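Local atomic coordinates of pyridine nucleotide-disulphide oxidoreductase dimerisation region (Escherichia coli BL21, PDB entry 6KYY), a protein that is an FAD-containing flavoprotein disulfide reductase, induced by hypochlorous acid and probably involved in resistance to reactive chlorine stress, that binds copper(II) in this structure. Residues D284-W295 against E320-D330. Sequence-based numbering, arbitrary orientation.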
loop_
_atom_site.group_PDB
_atom_site.type_symbol
_atom_site.label_atom_id
_atom_site.label_comp_id
_atom_site.label_asym_id
_atom_site.label_seq_id
_atom_site.Cartn_x
_atom_site.Cartn_y
_atom_site.Cartn_z
ATOM N N ASP B 284 -19.823 11.277 -26.173
ATOM C CA ASP B 284 -18.715 11.025 -27.083
ATOM C C ASP B 284 -17.596 10.299 -26.340
ATOM O O ASP B 284 -17.723 9.913 -25.174
ATOM C CB ASP B 284 -18.195 12.339 -27.662
ATOM C CG ASP B 284 -19.016 12.839 -28.827
ATOM O OD1 ASP B 284 -19.996 12.165 -29.205
ATOM O OD2 ASP B 284 -18.674 13.913 -29.366
ATOM N N LYS B 285 -16.467 10.113 -27.026
ATOM C CA LYS B 285 -15.212 9.886 -26.326
ATOM C C LYS B 285 -14.697 11.162 -25.676
ATOM O O LYS B 285 -13.749 11.105 -24.886
ATOM C CB LYS B 285 -14.160 9.320 -27.284
ATOM C CG LYS B 285 -14.114 9.993 -28.649
ATOM C CD LYS B 285 -12.683 10.267 -29.089
ATOM C CE LYS B 285 -12.605 10.607 -30.571
ATOM N NZ LYS B 285 -11.218 10.501 -31.109
ATOM N N ARG B 286 -15.300 12.306 -25.999
ATOM C CA ARG B 286 -15.015 13.579 -25.356
ATOM C C ARG B 286 -16.113 13.987 -24.384
ATOM O O ARG B 286 -16.197 15.163 -24.011
ATOM C CB ARG B 286 -14.817 14.662 -26.412
ATOM C CG ARG B 286 -13.745 14.329 -27.417
ATOM C CD ARG B 286 -14.197 14.644 -28.833
ATOM N NE ARG B 286 -14.722 13.469 -29.518
ATOM C CZ ARG B 286 -14.706 13.310 -30.837
ATOM N NH1 ARG B 286 -14.180 14.251 -31.611
ATOM N NH2 ARG B 286 -15.205 12.209 -31.380
ATOM N N LEU B 287 -16.966 13.040 -23.985
ATOM C CA LEU B 287 -18.045 13.287 -23.028
ATOM C C LEU B 287 -18.988 14.380 -23.526
ATOM O O LEU B 287 -19.420 15.250 -22.766
ATOM C CB LEU B 287 -17.484 13.624 -21.648
ATOM C CG LEU B 287 -16.520 12.556 -21.138
ATOM C CD1 LEU B 287 -15.488 13.172 -20.222
ATOM C CD2 LEU B 287 -17.277 11.439 -20.436
ATOM N N HIS B 288 -19.305 14.331 -24.816
ATOM C CA HIS B 288 -20.219 15.273 -25.446
ATOM C C HIS B 288 -21.593 14.626 -25.563
ATOM O O HIS B 288 -21.737 13.582 -26.208
ATOM C CB HIS B 288 -19.713 15.685 -26.828
ATOM C CG HIS B 288 -18.734 16.816 -26.805
ATOM N ND1 HIS B 288 -19.090 18.104 -26.462
ATOM C CD2 HIS B 288 -17.412 16.857 -27.094
ATOM C CE1 HIS B 288 -18.029 18.886 -26.536
ATOM N NE2 HIS B 288 -16.997 18.155 -26.916
ATOM N N THR B 289 -22.594 15.241 -24.944
ATOM C CA THR B 289 -23.958 14.770 -25.111
ATOM C C THR B 289 -24.495 15.204 -26.475
ATOM O O THR B 289 -23.855 15.955 -27.215
ATOM C CB THR B 289 -24.846 15.285 -23.977
ATOM O OG1 THR B 289 -25.941 14.383 -23.778
ATOM C CG2 THR B 289 -25.387 16.662 -24.299
ATOM N N THR B 290 -25.691 14.713 -26.812
ATOM C CA THR B 290 -26.273 15.007 -28.117
ATOM C C THR B 290 -26.601 16.485 -28.298
ATOM O O THR B 290 -26.779 16.930 -29.436
ATOM C CB THR B 290 -27.532 14.166 -28.338
ATOM O OG1 THR B 290 -28.384 14.265 -27.190
ATOM C CG2 THR B 290 -27.162 12.707 -28.566
ATOM N N ALA B 291 -26.685 17.248 -27.213
ATOM C CA ALA B 291 -26.913 18.684 -27.276
ATOM C C ALA B 291 -25.582 19.422 -27.203
ATOM O O ALA B 291 -24.695 19.046 -26.431
ATOM C CB ALA B 291 -27.829 19.143 -26.140
ATOM N N ASP B 292 -25.447 20.473 -28.008
ATOM C CA ASP B 292 -24.196 21.215 -28.046
ATOM C C ASP B 292 -24.029 22.059 -26.787
ATOM O O ASP B 292 -25.000 22.560 -26.212
ATOM C CB ASP B 292 -24.124 22.102 -29.291
ATOM C CG ASP B 292 -25.469 22.678 -29.680
ATOM O OD1 ASP B 292 -26.451 22.466 -28.938
ATOM O OD2 ASP B 292 -25.542 23.344 -30.735
ATOM N N ASN B 293 -22.772 22.201 -26.361
ATOM C CA ASN B 293 -22.380 22.931 -25.157
ATOM C C ASN B 293 -22.912 22.288 -23.880
ATOM O O ASN B 293 -22.981 22.943 -22.834
ATOM C CB ASN B 293 -22.806 24.402 -25.225
ATOM C CG ASN B 293 -22.093 25.163 -26.322
ATOM O OD1 ASN B 293 -20.883 25.384 -26.255
ATOM N ND2 ASN B 293 -22.839 25.568 -27.343
ATOM N N ILE B 294 -23.284 21.010 -23.935
ATOM C CA ILE B 294 -23.698 20.254 -22.759
ATOM C C ILE B 294 -22.801 19.030 -22.647
ATOM O O ILE B 294 -22.706 18.233 -23.589
ATOM C CB ILE B 294 -25.177 19.843 -22.824
ATOM C CG1 ILE B 294 -26.089 21.069 -22.693
ATOM C CG2 ILE B 294 -25.483 18.797 -21.754
ATOM C CD1 ILE B 294 -26.202 21.611 -21.288
ATOM N N TRP B 295 -22.142 18.885 -21.503
ATOM C CA TRP B 295 -21.285 17.745 -21.218
ATOM C C TRP B 295 -21.921 16.866 -20.151
ATOM O O TRP B 295 -22.804 17.295 -19.402
ATOM C CB TRP B 295 -19.899 18.197 -20.743
ATOM C CG TRP B 295 -19.006 18.742 -21.813
ATOM C CD1 TRP B 295 -17.954 18.106 -22.404
ATOM C CD2 TRP B 295 -19.071 20.045 -22.405
ATOM N NE1 TRP B 295 -17.366 18.928 -23.334
ATOM C CE2 TRP B 295 -18.032 20.124 -23.354
ATOM C CE3 TRP B 295 -19.908 21.151 -22.229
ATOM C CZ2 TRP B 295 -17.809 21.264 -24.124
ATOM C CZ3 TRP B 295 -19.683 22.281 -22.992
ATOM C CH2 TRP B 295 -18.644 22.330 -23.929
ATOM N N GLU B 320 -10.148 20.003 -23.266
ATOM C CA GLU B 320 -10.840 20.653 -24.371
ATOM C C GLU B 320 -11.073 22.138 -24.114
ATOM O O GLU B 320 -10.906 22.957 -25.023
ATOM C CB GLU B 320 -12.178 19.961 -24.641
ATOM C CG GLU B 320 -12.931 20.532 -25.833
ATOM C CD GLU B 320 -14.067 19.642 -26.291
ATOM O OE1 GLU B 320 -13.881 18.899 -27.276
ATOM O OE2 GLU B 320 -15.148 19.692 -25.669
ATOM N N LEU B 321 -11.449 22.500 -22.887
ATOM C CA LEU B 321 -11.768 23.891 -22.586
ATOM C C LEU B 321 -10.525 24.739 -22.354
ATOM O O LEU B 321 -10.546 25.945 -22.628
ATOM C CB LEU B 321 -12.678 23.969 -21.359
ATOM C CG LEU B 321 -13.913 23.069 -21.346
ATOM C CD1 LEU B 321 -14.671 23.232 -20.038
ATOM C CD2 LEU B 321 -14.811 23.372 -22.534
ATOM N N LEU B 322 -9.441 24.145 -21.855
ATOM C CA LEU B 322 -8.269 24.909 -21.451
ATOM C C LEU B 322 -7.043 24.639 -22.318
ATOM O O LEU B 322 -5.944 25.089 -21.974
ATOM C CB LEU B 322 -7.958 24.641 -19.976
ATOM C CG LEU B 322 -9.030 25.159 -19.009
ATOM C CD1 LEU B 322 -8.507 25.225 -17.582
ATOM C CD2 LEU B 322 -9.551 26.521 -19.452
ATOM N N GLY B 323 -7.195 23.925 -23.426
ATOM C CA GLY B 323 -6.175 23.881 -24.455
ATOM C C GLY B 323 -5.489 22.528 -24.557
ATOM O O GLY B 323 -5.799 21.576 -23.839
ATOM N N GLU B 324 -4.522 22.486 -25.483
ATOM C CA GLU B 324 -3.758 21.286 -25.843
ATOM C C GLU B 324 -4.628 20.271 -26.583
ATOM O O GLU B 324 -4.508 19.063 -26.384
ATOM C CB GLU B 324 -3.085 20.641 -24.626
ATOM C CG GLU B 324 -1.792 19.898 -24.957
ATOM C CD GLU B 324 -1.985 18.396 -25.056
ATOM O OE1 GLU B 324 -1.239 17.748 -25.821
ATOM O OE2 GLU B 324 -2.886 17.863 -24.373
ATOM N N GLY B 325 -5.502 20.763 -27.452
ATOM C CA GLY B 325 -6.308 19.875 -28.259
ATOM C C GLY B 325 -7.272 19.028 -27.456
ATOM O O GLY B 325 -8.267 19.542 -26.936
ATOM N N LYS B 326 -6.985 17.736 -27.321
ATOM C CA LYS B 326 -8.036 16.817 -26.898
ATOM C C LYS B 326 -7.453 15.532 -26.334
ATOM O O LYS B 326 -6.703 14.833 -27.024
ATOM C CB LYS B 326 -8.940 16.515 -28.079
ATOM C CG LYS B 326 -10.275 15.933 -27.724
ATOM C CD LYS B 326 -10.788 15.146 -28.901
ATOM C CE LYS B 326 -10.176 13.767 -28.938
ATOM N NZ LYS B 326 -10.361 13.154 -30.276
ATOM N N ARG B 327 -7.802 15.228 -25.089
ATOM C CA ARG B 327 -7.755 13.871 -24.576
ATOM C C ARG B 327 -9.099 13.198 -24.850
ATOM O O ARG B 327 -10.075 13.846 -25.234
ATOM C CB ARG B 327 -7.433 13.866 -23.081
ATOM C CG ARG B 327 -5.945 13.837 -22.767
ATOM C CD ARG B 327 -5.659 13.044 -21.502
ATOM N NE ARG B 327 -6.321 11.745 -21.514
ATOM C CZ ARG B 327 -7.078 11.286 -20.525
ATOM N NH1 ARG B 327 -7.269 12.022 -19.442
ATOM N NH2 ARG B 327 -7.647 10.093 -20.619
ATOM N N SER B 328 -9.149 11.885 -24.651
ATOM C CA SER B 328 -10.350 11.141 -25.002
ATOM C C SER B 328 -10.523 9.962 -24.058
ATOM O O SER B 328 -9.584 9.539 -23.382
ATOM C CB SER B 328 -10.293 10.651 -26.453
ATOM O OG SER B 328 -10.977 9.420 -26.592
ATOM N N THR B 329 -11.753 9.439 -24.011
ATOM C CA THR B 329 -11.976 8.179 -23.313
ATOM C C THR B 329 -11.376 7.004 -24.072
ATOM O O THR B 329 -11.174 5.937 -23.482
ATOM C CB THR B 329 -13.471 7.933 -23.080
ATOM O OG1 THR B 329 -14.121 7.665 -24.329
ATOM C CG2 THR B 329 -14.119 9.136 -22.409
ATOM N N ASP B 330 -11.085 7.176 -25.365
ATOM C CA ASP B 330 -10.324 6.181 -26.108
ATOM C C ASP B 330 -8.890 6.057 -25.610
ATOM O O ASP B 330 -8.177 5.150 -26.051
ATOM C CB ASP B 330 -10.317 6.518 -27.603
ATOM C CG ASP B 330 -11.664 6.285 -28.265
ATOM O OD1 ASP B 330 -11.880 6.819 -29.374
ATOM O OD2 ASP B 330 -12.506 5.571 -27.680
#
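The E320 carboxylate reaches from the last turn of its helix to the edges of two rings, H288 and W295. H288 NE2 donates weakly to both oxygens: the bond to OE1, which lies in the ring plane, is nearly straight (171°), whereas OE2, at 2.7 Å from NE2, is met at a strongly bent angle. OE2 also takes a weak bond from W295 NE1, at the indole edge. With CG anti to the backbone N (chi1 -177°) and an extended chain beyond it, E320 brings its carboxylate to both edges, turned 37° from the imidazole and more from the indole. The imidazole overlaps the indole near its rim, ND1 standing 3.6 Å above the indole plane, and the shared negative charge would probably favour a protonated H288. Beside it, L321 CD2 packs obliquely on W295 CZ2 (4.0 Å), the apolar end of this compact side.

The only non-weak hydrogen bond across is backbone: T329 N donates to K285 O at 2.7 Å, in the carbonyl plane and on a lone pair, and T329 CG2 lies against the same carbonyl. Nearby, S328 OG accepts from D330 N in an ST turn and touches the aliphatic part of K285.

Off to one side lies the looser, more solvent-facing part, made of long basic chains. K326 runs its methylenes over those of R286, CD to CG at 3.4 Å, its NZ doubtfully close to that of K285. D330 OD1 stays beyond salt-bridge range of K285 NZ.

The contact thus ties the chain leaving helix 307-321 to the loop entering strand 294-296 of the FAD-binding domain. That strand pairs in parallel with 130-132, where F131 stacks on W295 and touches L321, and helix 20-31 packs against L321 through L29.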